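Local coordinates for LAE5 (PDB 5JD3), which is probably a serine esterase of the GDSL family, an alpha/beta hydrolase expected to cleave carboxylic ester bonds, at residues 23-28 and 149-154; 27-32 and 75-80; 31-36 and 93-98; 42-47 and 81-86; 57-62 and 220-225. One frame throughout, in Å; residues are numbered along the deposited sequence.

Contact 1 (23-28 and 149-154); sequences YFAAGS and TVKGMI
Ser28 OG has two partners: it donates to Ala25 O at 2.6 Å and accepts from a water, 2.9 Å from Ser28 OG, that in turn accepts from Lys151 NZ. The extended Lys151 chain thus reaches the type II beta turn from Ala25 to Ser28, which leads into strand 29-34 of the parallel sheet in this three-layer alpha/beta/alpha fold. In the Ala25-Ser28 bond the donor stands above the carbonyl plane, 57° out of it. Ala25 CB lies 4.1 Å from Lys151 NZ.

Deeper in, the contact becomes apolar. Ile154 CD1 sits 3.7 Å from Tyr23 CE2 and also touches Phe24 CE1, the side chains coming from opposite directions. Tyr23 has CG anti to its backbone nitrogen (chi1 174°), which turns the ring toward the start of strand 152-156 and puts its CD2 over the centre of the Phe24 ring. With an alanine in place of Tyr23 the ring beside Ile154 CD1 is gone, which would probably open a gap there and hold Phe24 less firmly. Phe229 of helix 219-232 also touches Phe24 and Ile154, joining loop, strand and helix. The phenol oxygen lies against the backbone where strand 152-156 begins: Tyr23 OH is 3.6 Å from Gly152 CA, and a CB on that glycine would clash with the hydroxyl.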
# COMPACT_ATOMS: atom_id res chain seq x y z
N TYR A 23 -12.39 11.49 5.40
CA TYR A 23 -11.37 11.11 6.36
C TYR A 23 -10.24 12.14 6.37
O TYR A 23 -9.63 12.41 7.40
CB TYR A 23 -10.83 9.72 6.04
CG TYR A 23 -9.66 9.27 6.89
CD1 TYR A 23 -9.86 8.66 8.12
CD2 TYR A 23 -8.35 9.44 6.45
CE1 TYR A 23 -8.80 8.24 8.89
CE2 TYR A 23 -7.28 9.02 7.21
CZ TYR A 23 -7.51 8.43 8.44
OH TYR A 23 -6.44 8.01 9.20
N PHE A 24 -9.99 12.72 5.20
CA PHE A 24 -8.91 13.68 5.02
C PHE A 24 -9.39 15.11 5.20
O PHE A 24 -10.43 15.51 4.67
CB PHE A 24 -8.28 13.52 3.64
CG PHE A 24 -7.72 12.15 3.38
CD1 PHE A 24 -6.51 11.77 3.94
CD2 PHE A 24 -8.41 11.25 2.58
CE1 PHE A 24 -6.00 10.51 3.70
CE2 PHE A 24 -7.89 9.99 2.34
CZ PHE A 24 -6.69 9.62 2.90
N ALA A 25 -8.64 15.90 5.97
CA ALA A 25 -8.90 17.32 6.08
C ALA A 25 -8.55 18.00 4.76
O ALA A 25 -7.68 17.52 4.03
CB ALA A 25 -8.12 17.93 7.23
N ALA A 26 -9.22 19.10 4.46
CA ALA A 26 -8.99 19.81 3.20
C ALA A 26 -7.59 20.41 3.15
O ALA A 26 -7.08 20.91 4.16
CB ALA A 26 -10.04 20.89 3.00
N GLY A 27 -6.97 20.35 1.98
CA GLY A 27 -5.65 20.92 1.79
C GLY A 27 -4.53 20.11 2.41
O GLY A 27 -3.42 20.61 2.58
N SER A 28 -4.82 18.86 2.75
CA SER A 28 -3.84 18.00 3.40
C SER A 28 -2.93 17.32 2.38
O SER A 28 -3.31 17.13 1.22
CB SER A 28 -4.54 16.94 4.25
OG SER A 28 -5.36 17.54 5.24
N THR A 149 3.15 12.23 14.62
CA THR A 149 3.53 13.38 13.81
C THR A 149 2.56 13.64 12.65
O THR A 149 2.75 14.59 11.89
CB THR A 149 4.95 13.23 13.23
OG1 THR A 149 5.39 14.48 12.70
CG2 THR A 149 4.99 12.18 12.14
N VAL A 150 1.53 12.82 12.53
CA VAL A 150 0.55 12.98 11.45
C VAL A 150 -0.88 13.04 11.97
O VAL A 150 -1.17 12.62 13.09
CB VAL A 150 0.66 11.84 10.42
CG1 VAL A 150 2.03 11.84 9.76
CG2 VAL A 150 0.37 10.50 11.08
N LYS A 151 -1.78 13.57 11.14
CA LYS A 151 -3.19 13.63 11.48
C LYS A 151 -3.85 12.26 11.39
O LYS A 151 -4.86 12.00 12.03
CB LYS A 151 -3.93 14.62 10.57
CG LYS A 151 -3.58 16.08 10.83
CD LYS A 151 -4.53 17.00 10.09
CE LYS A 151 -4.30 18.46 10.47
NZ LYS A 151 -5.29 19.37 9.83
N GLY A 152 -3.25 11.38 10.58
CA GLY A 152 -3.77 10.04 10.41
C GLY A 152 -2.81 9.16 9.64
O GLY A 152 -2.05 9.63 8.79
N MET A 153 -2.84 7.86 9.94
CA MET A 153 -1.98 6.91 9.25
C MET A 153 -2.78 5.71 8.75
O MET A 153 -3.52 5.08 9.50
CB MET A 153 -0.85 6.44 10.18
CG MET A 153 0.25 5.68 9.46
SD MET A 153 1.80 5.69 10.37
CE MET A 153 2.91 5.01 9.14
N ILE A 154 -2.62 5.41 7.46
CA ILE A 154 -3.38 4.33 6.83
C ILE A 154 -2.49 3.15 6.48
O ILE A 154 -1.46 3.30 5.82
CB ILE A 154 -4.09 4.82 5.55
CG1 ILE A 154 -5.00 6.01 5.85
CG2 ILE A 154 -4.88 3.69 4.92
CD1 ILE A 154 -4.39 7.35 5.52
O HOH W 1 -4.32 19.72 6.88

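Contact 2 (27-32 and 75-80); sequences GSKLVI and RLRLVN
The Arg77 guanidinium carries Lys29 over one face, with Lys29 NZ 3.9 Å above the plane over its centre and Lys29 CD 3.7 Å from Arg77 NE. Arg77 NE also forms a salt bridge with Glu49, which makes a long, weak ion pair with Lys29; the two cations gather round one carboxylate, and the Lys29 ammonium donates to Leu102 O as well. The two side chains run side by side, Arg77 extended to NE and Lys29 bent at chi3 (76°), the turn that brings its ammonium over the guanidinium. The buried Asn80 amide is fixed by ND2 donating to Thr38 O and His55 O, while OD1 accepts from Gly82 N.

Between the side chains the backbones pair in parallel register, Lys29 with Arg77 through Ile32 with Asn80, strand 77-82 being outermost within this chain. Arg77 N donates to Ser28 O (2.9 Å), Leu30 N to Arg77 O (2.8 Å), Val79 N to Leu30 O (2.8 Å) and Ile32 N to Val79 O (2.8 Å). Val31 CG2 lies 3.8 Å from Val79 CB on the face that bears Lys29 and Arg77. On the other face Leu30 and Ile32 meet Leu78, which also touches helix 59-70. Strand 29-34 is joined to its neighbour 77-82 by a beta-alpha-beta crossover through that helix, the repeating unit of parallel alpha/beta sheets.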
# COMPACT_ATOMS: atom_id res chain seq x y z
N GLY A 27 -6.97 20.35 1.98
CA GLY A 27 -5.65 20.92 1.79
C GLY A 27 -4.53 20.11 2.41
O GLY A 27 -3.42 20.61 2.58
N SER A 28 -4.82 18.86 2.75
CA SER A 28 -3.84 18.00 3.40
C SER A 28 -2.93 17.32 2.38
O SER A 28 -3.31 17.13 1.22
CB SER A 28 -4.54 16.94 4.25
OG SER A 28 -5.36 17.54 5.24
N LYS A 29 -1.73 16.95 2.81
CA LYS A 29 -0.81 16.21 1.96
C LYS A 29 -0.70 14.75 2.40
O LYS A 29 -0.32 14.46 3.53
CB LYS A 29 0.58 16.85 1.95
CG LYS A 29 1.64 15.98 1.29
CD LYS A 29 2.77 16.79 0.70
CE LYS A 29 3.72 17.30 1.77
NZ LYS A 29 5.00 17.78 1.19
N LEU A 30 -1.03 13.84 1.49
CA LEU A 30 -0.95 12.42 1.76
C LEU A 30 0.25 11.78 1.06
O LEU A 30 0.38 11.87 -0.16
CB LEU A 30 -2.24 11.71 1.33
CG LEU A 30 -2.20 10.18 1.28
CD1 LEU A 30 -1.96 9.59 2.66
CD2 LEU A 30 -3.48 9.63 0.67
N VAL A 31 1.12 11.15 1.84
CA VAL A 31 2.27 10.45 1.29
C VAL A 31 2.02 8.94 1.31
O VAL A 31 1.81 8.35 2.37
CB VAL A 31 3.56 10.77 2.07
CG1 VAL A 31 4.66 9.78 1.71
CG2 VAL A 31 4.00 12.20 1.79
N ILE A 32 2.05 8.33 0.13
CA ILE A 32 1.84 6.89 0.01
C ILE A 32 3.13 6.19 -0.36
O ILE A 32 3.72 6.46 -1.41
CB ILE A 32 0.75 6.58 -1.04
CG1 ILE A 32 -0.52 7.37 -0.72
CG2 ILE A 32 0.47 5.09 -1.08
CD1 ILE A 32 -1.61 7.20 -1.76
N ARG A 75 -8.99 19.65 -2.42
CA ARG A 75 -7.60 20.06 -2.66
C ARG A 75 -6.58 19.17 -1.96
O ARG A 75 -5.76 19.65 -1.17
CB ARG A 75 -7.41 21.52 -2.24
CG ARG A 75 -8.28 22.50 -3.00
CD ARG A 75 -8.04 23.94 -2.56
NE ARG A 75 -6.70 24.41 -2.90
CZ ARG A 75 -6.38 24.95 -4.07
NH1 ARG A 75 -7.30 25.08 -5.02
NH2 ARG A 75 -5.14 25.35 -4.30
N LEU A 76 -6.62 17.88 -2.25
CA LEU A 76 -5.71 16.92 -1.62
C LEU A 76 -4.43 16.75 -2.42
O LEU A 76 -4.45 16.58 -3.64
CB LEU A 76 -6.40 15.57 -1.44
CG LEU A 76 -7.59 15.59 -0.47
CD1 LEU A 76 -8.27 14.23 -0.41
CD2 LEU A 76 -7.14 16.04 0.92
N ARG A 77 -3.30 16.79 -1.71
CA ARG A 77 -1.98 16.73 -2.32
C ARG A 77 -1.35 15.36 -2.10
O ARG A 77 -0.85 15.06 -1.02
CB ARG A 77 -1.10 17.83 -1.74
CG ARG A 77 0.28 17.97 -2.36
CD ARG A 77 1.04 19.09 -1.68
NE ARG A 77 2.44 19.15 -2.09
CZ ARG A 77 3.33 20.01 -1.60
NH1 ARG A 77 2.96 20.89 -0.68
NH2 ARG A 77 4.58 20.00 -2.03
N LEU A 78 -1.37 14.52 -3.13
CA LEU A 78 -0.88 13.15 -3.01
C LEU A 78 0.56 12.99 -3.48
O LEU A 78 0.96 13.56 -4.50
CB LEU A 78 -1.79 12.19 -3.78
CG LEU A 78 -2.98 11.61 -3.01
CD1 LEU A 78 -4.03 12.67 -2.71
CD2 LEU A 78 -3.60 10.44 -3.76
N VAL A 79 1.33 12.20 -2.74
CA VAL A 79 2.73 11.94 -3.06
C VAL A 79 3.00 10.45 -3.18
O VAL A 79 2.67 9.68 -2.28
CB VAL A 79 3.67 12.53 -2.00
CG1 VAL A 79 5.12 12.48 -2.49
CG2 VAL A 79 3.28 13.96 -1.66
N ASN A 80 3.60 10.03 -4.29
CA ASN A 80 3.96 8.63 -4.48
C ASN A 80 5.42 8.38 -4.10
O ASN A 80 6.33 8.90 -4.74
CB ASN A 80 3.71 8.21 -5.94
CG ASN A 80 3.82 6.71 -6.14
OD1 ASN A 80 4.41 5.99 -5.33
ND2 ASN A 80 3.24 6.22 -7.23
O HOH W 2 -3.01 21.67 -0.72

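Contact 3 (31-36 and 93-98); sequences VIIGDS and ARWQND
Apolar contact comes chiefly from Ile33, whose two branches meet different residues of helix 88-100. Its CG2 branch leans obliquely against the indole of Trp95, with Ile33 CG2 3.9 Å from Trp95 CZ3. The CG1-CD1 branch, anti to the backbone nitrogen (chi1 -175°), reaches over one face of the Arg94 guanidinium, where Ile33 CD1 lies 3.6 Å from Arg94 CZ. The closest approach of this branch is Ile33 CG1 to Arg94 NH2, at 3.3 Å.

A methyl-to-carbonyl contact stands apart from these: Val31 CG1 lies 4.0 Å from the backbone oxygen Asp98 O.

Charged and polar bonds surround the guanidinium. Arg94 NH1 donates to Asp98 OD2 at 2.6 Å in a salt bridge within the helix; the carboxylate uses its anti lone pair and the oxygen lies only 10° out of the guanidinium plane. Arg94 NE donates to Asn86 OD1 and NH2 to Gln81 O. Gly34 O stands at the guanidinium edge near its plane, 3.6 Å from Arg94 NH2.

Backbone geometry sets the frame: helix 93-98 runs nearly antiparallel to strand 31-34, at 161°, with axes 11.0 Å apart, as a helix lying on a sheet. The segment runs on into Gly34-Asp35-Ser36, which matches the Gly-Asp-Ser of the GDSL family. Asp35 caps Ile37 N of the next helix, and Ser36 OG bonds His216 NE2 in what is probably the catalytic triad with Asp213.

With hydrogen bonds from all three of its nitrogens, the guanidinium is fixed in place and in rotation, and it can offer its face to a hydrophobic side chain while its charge is probably balanced largely by Asp98.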
# COMPACT_ATOMS: atom_id res chain seq x y z
N VAL A 31 1.12 11.15 1.84
CA VAL A 31 2.27 10.45 1.29
C VAL A 31 2.02 8.94 1.31
O VAL A 31 1.81 8.35 2.37
CB VAL A 31 3.56 10.77 2.07
CG1 VAL A 31 4.66 9.78 1.71
CG2 VAL A 31 4.00 12.20 1.79
N ILE A 32 2.05 8.33 0.13
CA ILE A 32 1.84 6.89 0.01
C ILE A 32 3.13 6.19 -0.36
O ILE A 32 3.72 6.46 -1.41
CB ILE A 32 0.75 6.58 -1.04
CG1 ILE A 32 -0.52 7.37 -0.72
CG2 ILE A 32 0.47 5.09 -1.08
CD1 ILE A 32 -1.61 7.20 -1.76
N ILE A 33 3.58 5.28 0.50
CA ILE A 33 4.87 4.63 0.34
C ILE A 33 4.72 3.11 0.33
O ILE A 33 3.88 2.55 1.03
CB ILE A 33 5.84 5.07 1.46
CG1 ILE A 33 7.24 4.48 1.24
CG2 ILE A 33 5.30 4.70 2.84
CD1 ILE A 33 8.27 4.98 2.24
N GLY A 34 5.52 2.44 -0.50
CA GLY A 34 5.47 0.99 -0.60
C GLY A 34 6.36 0.43 -1.70
O GLY A 34 7.36 1.03 -2.07
N ASP A 35 5.97 -0.73 -2.22
CA ASP A 35 6.75 -1.40 -3.26
C ASP A 35 6.30 -1.00 -4.67
O ASP A 35 5.83 0.11 -4.88
CB ASP A 35 6.67 -2.92 -3.09
CG ASP A 35 5.26 -3.41 -2.82
OD1 ASP A 35 4.31 -2.87 -3.42
OD2 ASP A 35 5.10 -4.33 -1.99
N SER A 36 6.46 -1.92 -5.62
CA SER A 36 6.17 -1.63 -7.02
C SER A 36 4.68 -1.39 -7.27
O SER A 36 4.31 -0.71 -8.22
CB SER A 36 6.66 -2.77 -7.92
OG SER A 36 5.76 -3.86 -7.89
N ALA A 93 14.92 2.07 6.02
CA ALA A 93 16.21 2.67 5.69
C ALA A 93 16.07 4.05 5.06
O ALA A 93 16.97 4.88 5.17
CB ALA A 93 16.99 1.75 4.77
N ARG A 94 14.94 4.30 4.41
CA ARG A 94 14.73 5.56 3.71
C ARG A 94 13.56 6.35 4.28
O ARG A 94 13.14 7.35 3.70
CB ARG A 94 14.49 5.30 2.22
CG ARG A 94 13.22 4.54 1.90
CD ARG A 94 13.12 4.23 0.41
NE ARG A 94 11.90 3.50 0.07
CZ ARG A 94 10.76 4.08 -0.27
NH1 ARG A 94 10.66 5.40 -0.30
NH2 ARG A 94 9.70 3.34 -0.58
N TRP A 95 13.05 5.92 5.43
CA TRP A 95 11.88 6.54 6.04
C TRP A 95 12.11 8.01 6.38
O TRP A 95 11.22 8.84 6.21
CB TRP A 95 11.48 5.77 7.30
CG TRP A 95 10.09 6.09 7.78
CD1 TRP A 95 9.74 7.02 8.73
CD2 TRP A 95 8.87 5.49 7.34
NE1 TRP A 95 8.38 7.02 8.90
CE2 TRP A 95 7.82 6.09 8.07
CE3 TRP A 95 8.56 4.49 6.41
CZ2 TRP A 95 6.49 5.74 7.88
CZ3 TRP A 95 7.23 4.14 6.23
CH2 TRP A 95 6.21 4.76 6.96
N GLN A 96 13.31 8.32 6.85
CA GLN A 96 13.65 9.69 7.25
C GLN A 96 13.54 10.67 6.09
O GLN A 96 12.96 11.75 6.24
CB GLN A 96 15.05 9.74 7.85
CG GLN A 96 15.56 11.15 8.11
CD GLN A 96 14.62 11.96 8.98
OE1 GLN A 96 14.06 11.46 9.95
NE2 GLN A 96 14.43 13.23 8.62
N ASN A 97 14.10 10.30 4.95
CA ASN A 97 14.11 11.20 3.79
C ASN A 97 12.84 11.15 2.96
O ASN A 97 12.44 12.15 2.37
CB ASN A 97 15.31 10.88 2.89
CG ASN A 97 16.64 11.16 3.57
OD1 ASN A 97 16.70 11.84 4.59
ND2 ASN A 97 17.72 10.64 3.00
N ASP A 98 12.19 9.99 2.92
CA ASP A 98 11.05 9.80 2.03
C ASP A 98 9.69 9.95 2.71
O ASP A 98 8.66 10.02 2.04
CB ASP A 98 11.13 8.42 1.36
CG ASP A 98 12.25 8.33 0.34
OD1 ASP A 98 12.95 9.35 0.14
OD2 ASP A 98 12.44 7.25 -0.25

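Contact 4 (42-47 and 81-86); sequences RDKGIG and QGNSGN
Arg42 CG stands between its backbone nitrogen and carbonyl carbon (chi1 69°), and the chain runs extended from there to NE, delivering the guanidinium to the carbonyl of Gly82. Two nitrogens grip that one oxygen side-on: Arg42 NE donates to Gly82 O at 3.1 Å and Arg42 NH2 to Gly82 O at 3.2 Å. The NE donor lies only 18° from the carbonyl plane, whereas NH2 comes from well above it, so the two bonds meet the oxygen differently. Arg42 NH2 also makes a weak bond to Asn83 OD1 (3.0 Å), whose amide plane is turned just 22° from the guanidinium.

Both faces of the guanidinium are covered. Lys44 CG lies 3.9 Å above the plane over its centre, and the backbone nitrogen of Gln81 lies on the opposite face toward the rim. A water at the edge, in plane, accepts from Arg42 NH2 at 3.2 Å and donates to Gln81 OE1 at 3.1 Å. A leucine in place of Arg42 takes both donors from Gly82 O, and the loop would probably be less firmly tied to the strand end.

Arg42 N and Ser84 OG both bond to the carboxylate of Asp39, a second tie between the loops. The loop after helix 36-39 is thereby pinned to the end of strand 77-82, which pairs with strand 29-34 through Gln81, Asn83 just beyond it bonding Gly34, shortly before helix 88-100 begins.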
# COMPACT_ATOMS: atom_id res chain seq x y z
N ARG A 42 6.49 5.09 -11.80
CA ARG A 42 6.61 6.55 -11.72
C ARG A 42 8.03 6.99 -12.06
O ARG A 42 8.97 6.20 -11.99
CB ARG A 42 6.24 7.05 -10.32
CG ARG A 42 7.23 6.64 -9.24
CD ARG A 42 6.76 7.07 -7.86
NE ARG A 42 7.67 6.63 -6.81
CZ ARG A 42 8.65 7.37 -6.31
NH1 ARG A 42 8.86 8.59 -6.76
NH2 ARG A 42 9.43 6.88 -5.35
N ASP A 43 8.17 8.25 -12.45
CA ASP A 43 9.50 8.83 -12.64
C ASP A 43 10.03 9.29 -11.29
O ASP A 43 9.58 10.30 -10.75
CB ASP A 43 9.45 9.99 -13.64
CG ASP A 43 10.81 10.64 -13.84
OD1 ASP A 43 11.83 9.95 -13.65
OD2 ASP A 43 10.85 11.84 -14.20
N LYS A 44 10.99 8.55 -10.75
CA LYS A 44 11.51 8.81 -9.42
C LYS A 44 12.31 10.11 -9.35
O LYS A 44 12.57 10.62 -8.26
CB LYS A 44 12.37 7.64 -8.94
CG LYS A 44 11.61 6.35 -8.73
CD LYS A 44 12.51 5.26 -8.19
CE LYS A 44 11.76 3.95 -8.03
NZ LYS A 44 12.65 2.84 -7.59
N GLY A 45 12.69 10.63 -10.51
CA GLY A 45 13.46 11.86 -10.57
C GLY A 45 12.66 13.08 -10.15
O GLY A 45 13.22 14.15 -9.91
N ILE A 46 11.34 12.93 -10.07
CA ILE A 46 10.47 14.04 -9.71
C ILE A 46 10.22 14.09 -8.21
O ILE A 46 10.06 15.17 -7.64
CB ILE A 46 9.12 13.94 -10.45
CG1 ILE A 46 9.32 13.38 -11.85
CG2 ILE A 46 8.46 15.30 -10.52
CD1 ILE A 46 8.03 13.21 -12.62
N GLY A 47 10.17 12.93 -7.57
CA GLY A 47 10.07 12.86 -6.12
C GLY A 47 8.68 12.66 -5.56
O GLY A 47 8.42 12.97 -4.40
N GLN A 81 5.62 7.57 -3.07
CA GLN A 81 6.97 7.22 -2.63
C GLN A 81 7.19 5.71 -2.70
O GLN A 81 7.89 5.14 -1.86
CB GLN A 81 7.22 7.73 -1.22
CG GLN A 81 7.48 9.23 -1.14
CD GLN A 81 8.76 9.64 -1.85
OE1 GLN A 81 9.84 9.15 -1.53
NE2 GLN A 81 8.63 10.53 -2.83
N GLY A 82 6.60 5.07 -3.70
CA GLY A 82 6.74 3.64 -3.88
C GLY A 82 8.02 3.26 -4.61
O GLY A 82 8.34 3.84 -5.65
N ASN A 83 8.74 2.29 -4.06
CA ASN A 83 9.96 1.78 -4.67
C ASN A 83 9.87 0.28 -4.93
O ASN A 83 9.64 -0.49 -4.00
CB ASN A 83 11.18 2.08 -3.79
CG ASN A 83 11.54 3.56 -3.76
OD1 ASN A 83 10.78 4.40 -4.23
ND2 ASN A 83 12.70 3.87 -3.21
N SER A 84 10.06 -0.12 -6.18
CA SER A 84 9.93 -1.53 -6.56
C SER A 84 10.91 -2.44 -5.82
O SER A 84 12.05 -2.06 -5.55
CB SER A 84 10.14 -1.68 -8.07
OG SER A 84 9.19 -0.93 -8.80
N GLY A 85 10.44 -3.64 -5.49
CA GLY A 85 11.28 -4.65 -4.85
C GLY A 85 11.43 -4.46 -3.35
O GLY A 85 12.03 -5.30 -2.67
N ASN A 86 10.88 -3.37 -2.83
CA ASN A 86 11.06 -3.01 -1.43
C ASN A 86 10.38 -3.95 -0.44
O ASN A 86 9.26 -4.40 -0.65
CB ASN A 86 10.56 -1.59 -1.19
CG ASN A 86 11.63 -0.55 -1.39
OD1 ASN A 86 11.74 0.41 -0.62
ND2 ASN A 86 12.45 -0.73 -2.43
O HOH W 3 11.78 7.80 -3.46

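Contact 5 (57-62 and 220-225); sequences SGYVAL and AGHQVI
This is a buried helix-to-helix contact in which the first turn of helix 59-70 abuts helix 219-232, the last helix of the chain. Two CH-pi contacts help form it. Gly58, the N-cap residue, places its CA over one face of the His222 imidazole, 3.6 Å from the ring centroid and 20° off the normal. A side chain would not fit at this point, since a CB on Gly58 would run into His222 CE1. In the reverse sense, Ile225 CG2 lies over a face of the Tyr59 ring, 3.8 Å from its centroid, with Val60 CG2 on the opposite face.

His222 comes at the edge of the Tyr59 ring, its ND1 in the ring plane and 4.0 Å from Tyr59 CD2; the two side chains cross at about a right angle. Tyr59 CB lies 3.2 Å from His222 O, and chi1 of 77° turns the ring so that one face meets Ile225 CG2. In the alpha/beta/alpha sandwich both helices lie on the side of the sheet facing away from helix 88-100, and the short helix 36-39 is packed against them: Ile37 touches Tyr59, His222 and Ile225, while Tyr59 OH bonds Thr38 OG1.

One turn on, Leu62 CD1 rests on the helix backbone, 3.4 Å from Gln223 N and 3.6 Å from His222 C. Gln223 bends at chi2 so that OE1 lies 3.8 Å from Leu62 CD1, and its NE2 donates to Asn227 OD1.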
# COMPACT_ATOMS: atom_id res chain seq x y z
N SER A 57 1.15 4.65 -13.09
CA SER A 57 -0.10 4.25 -13.73
C SER A 57 -0.84 3.19 -12.91
O SER A 57 -1.53 2.34 -13.46
CB SER A 57 0.17 3.72 -15.14
OG SER A 57 1.00 2.57 -15.11
N GLY A 58 -0.68 3.26 -11.59
CA GLY A 58 -1.30 2.31 -10.69
C GLY A 58 -2.40 2.92 -9.84
O GLY A 58 -3.01 3.91 -10.23
N TYR A 59 -2.64 2.34 -8.67
CA TYR A 59 -3.75 2.76 -7.82
C TYR A 59 -3.53 4.15 -7.24
O TYR A 59 -4.49 4.88 -7.00
CB TYR A 59 -3.99 1.73 -6.70
CG TYR A 59 -3.00 1.79 -5.55
CD1 TYR A 59 -3.28 2.55 -4.41
CD2 TYR A 59 -1.82 1.07 -5.58
CE1 TYR A 59 -2.39 2.60 -3.35
CE2 TYR A 59 -0.93 1.11 -4.52
CZ TYR A 59 -1.22 1.88 -3.41
OH TYR A 59 -0.33 1.92 -2.36
N VAL A 60 -2.27 4.51 -7.00
CA VAL A 60 -1.94 5.83 -6.49
C VAL A 60 -2.38 6.91 -7.48
O VAL A 60 -2.97 7.92 -7.10
CB VAL A 60 -0.43 5.98 -6.20
CG1 VAL A 60 -0.07 7.43 -5.94
CG2 VAL A 60 -0.04 5.10 -5.02
N ALA A 61 -2.10 6.67 -8.76
CA ALA A 61 -2.53 7.57 -9.82
C ALA A 61 -4.05 7.57 -9.94
O ALA A 61 -4.66 8.58 -10.28
CB ALA A 61 -1.89 7.19 -11.14
N LEU A 62 -4.66 6.42 -9.66
CA LEU A 62 -6.11 6.29 -9.69
C LEU A 62 -6.75 7.08 -8.55
O LEU A 62 -7.77 7.74 -8.74
CB LEU A 62 -6.52 4.82 -9.61
CG LEU A 62 -6.22 4.00 -10.86
CD1 LEU A 62 -6.66 2.56 -10.68
CD2 LEU A 62 -6.91 4.62 -12.06
N ALA A 220 -7.62 -2.56 -13.93
CA ALA A 220 -8.80 -3.00 -13.18
C ALA A 220 -8.42 -3.46 -11.78
O ALA A 220 -9.12 -3.17 -10.81
CB ALA A 220 -9.50 -4.13 -13.93
N GLY A 221 -7.30 -4.16 -11.67
CA GLY A 221 -6.81 -4.63 -10.39
C GLY A 221 -6.39 -3.48 -9.49
O GLY A 221 -6.64 -3.51 -8.28
N HIS A 222 -5.76 -2.47 -10.08
CA HIS A 222 -5.36 -1.29 -9.33
C HIS A 222 -6.58 -0.50 -8.88
O HIS A 222 -6.56 0.17 -7.85
CB HIS A 222 -4.43 -0.41 -10.16
CG HIS A 222 -3.01 -0.88 -10.20
ND1 HIS A 222 -2.11 -0.62 -9.18
CD2 HIS A 222 -2.33 -1.60 -11.12
CE1 HIS A 222 -0.95 -1.16 -9.48
NE2 HIS A 222 -1.05 -1.76 -10.66
N GLN A 223 -7.66 -0.57 -9.66
CA GLN A 223 -8.90 0.10 -9.31
C GLN A 223 -9.54 -0.58 -8.11
O GLN A 223 -10.18 0.07 -7.28
CB GLN A 223 -9.87 0.11 -10.50
CG GLN A 223 -11.07 1.01 -10.31
CD GLN A 223 -10.71 2.49 -10.34
OE1 GLN A 223 -10.36 3.03 -11.39
NE2 GLN A 223 -10.80 3.15 -9.20
N VAL A 224 -9.35 -1.90 -8.01
CA VAL A 224 -9.80 -2.65 -6.85
C VAL A 224 -9.08 -2.17 -5.60
O VAL A 224 -9.70 -1.94 -4.56
CB VAL A 224 -9.56 -4.17 -7.03
CG1 VAL A 224 -9.72 -4.90 -5.70
CG2 VAL A 224 -10.50 -4.74 -8.08
N ILE A 225 -7.77 -1.99 -5.72
CA ILE A 225 -6.96 -1.48 -4.62
C ILE A 225 -7.38 -0.06 -4.25
O ILE A 225 -7.55 0.26 -3.07
CB ILE A 225 -5.46 -1.47 -4.99
CG1 ILE A 225 -4.98 -2.90 -5.29
CG2 ILE A 225 -4.64 -0.87 -3.87
CD1 ILE A 225 -3.53 -2.97 -5.72

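How the contacts relate
Segment 23-28 of contact 1 precedes strand 29-34, along which contacts 2 and 3 lie. Contact 1 meets contact 2 where Phe24 CZ touches Leu30 CD2 at 3.9 Å, and contact 2 shares Val31 and Ile32 with contact 3. Contacts 3 and 4, centres about 9 Å apart, join where Asn83 N lies 2.7 Å from Gly34 O, a probable hydrogen bond; contact 3 holds Ser36 of the probable triad and Ser84 of contact 4 touches it. Contact 5 lies on the face bearing Ile32, away from helix 88-100, His222 near the triad. A bound PEG is about 6 Å from the Leu62 side chain of contact 5 and about 10 Å from Arg42 of contact 4.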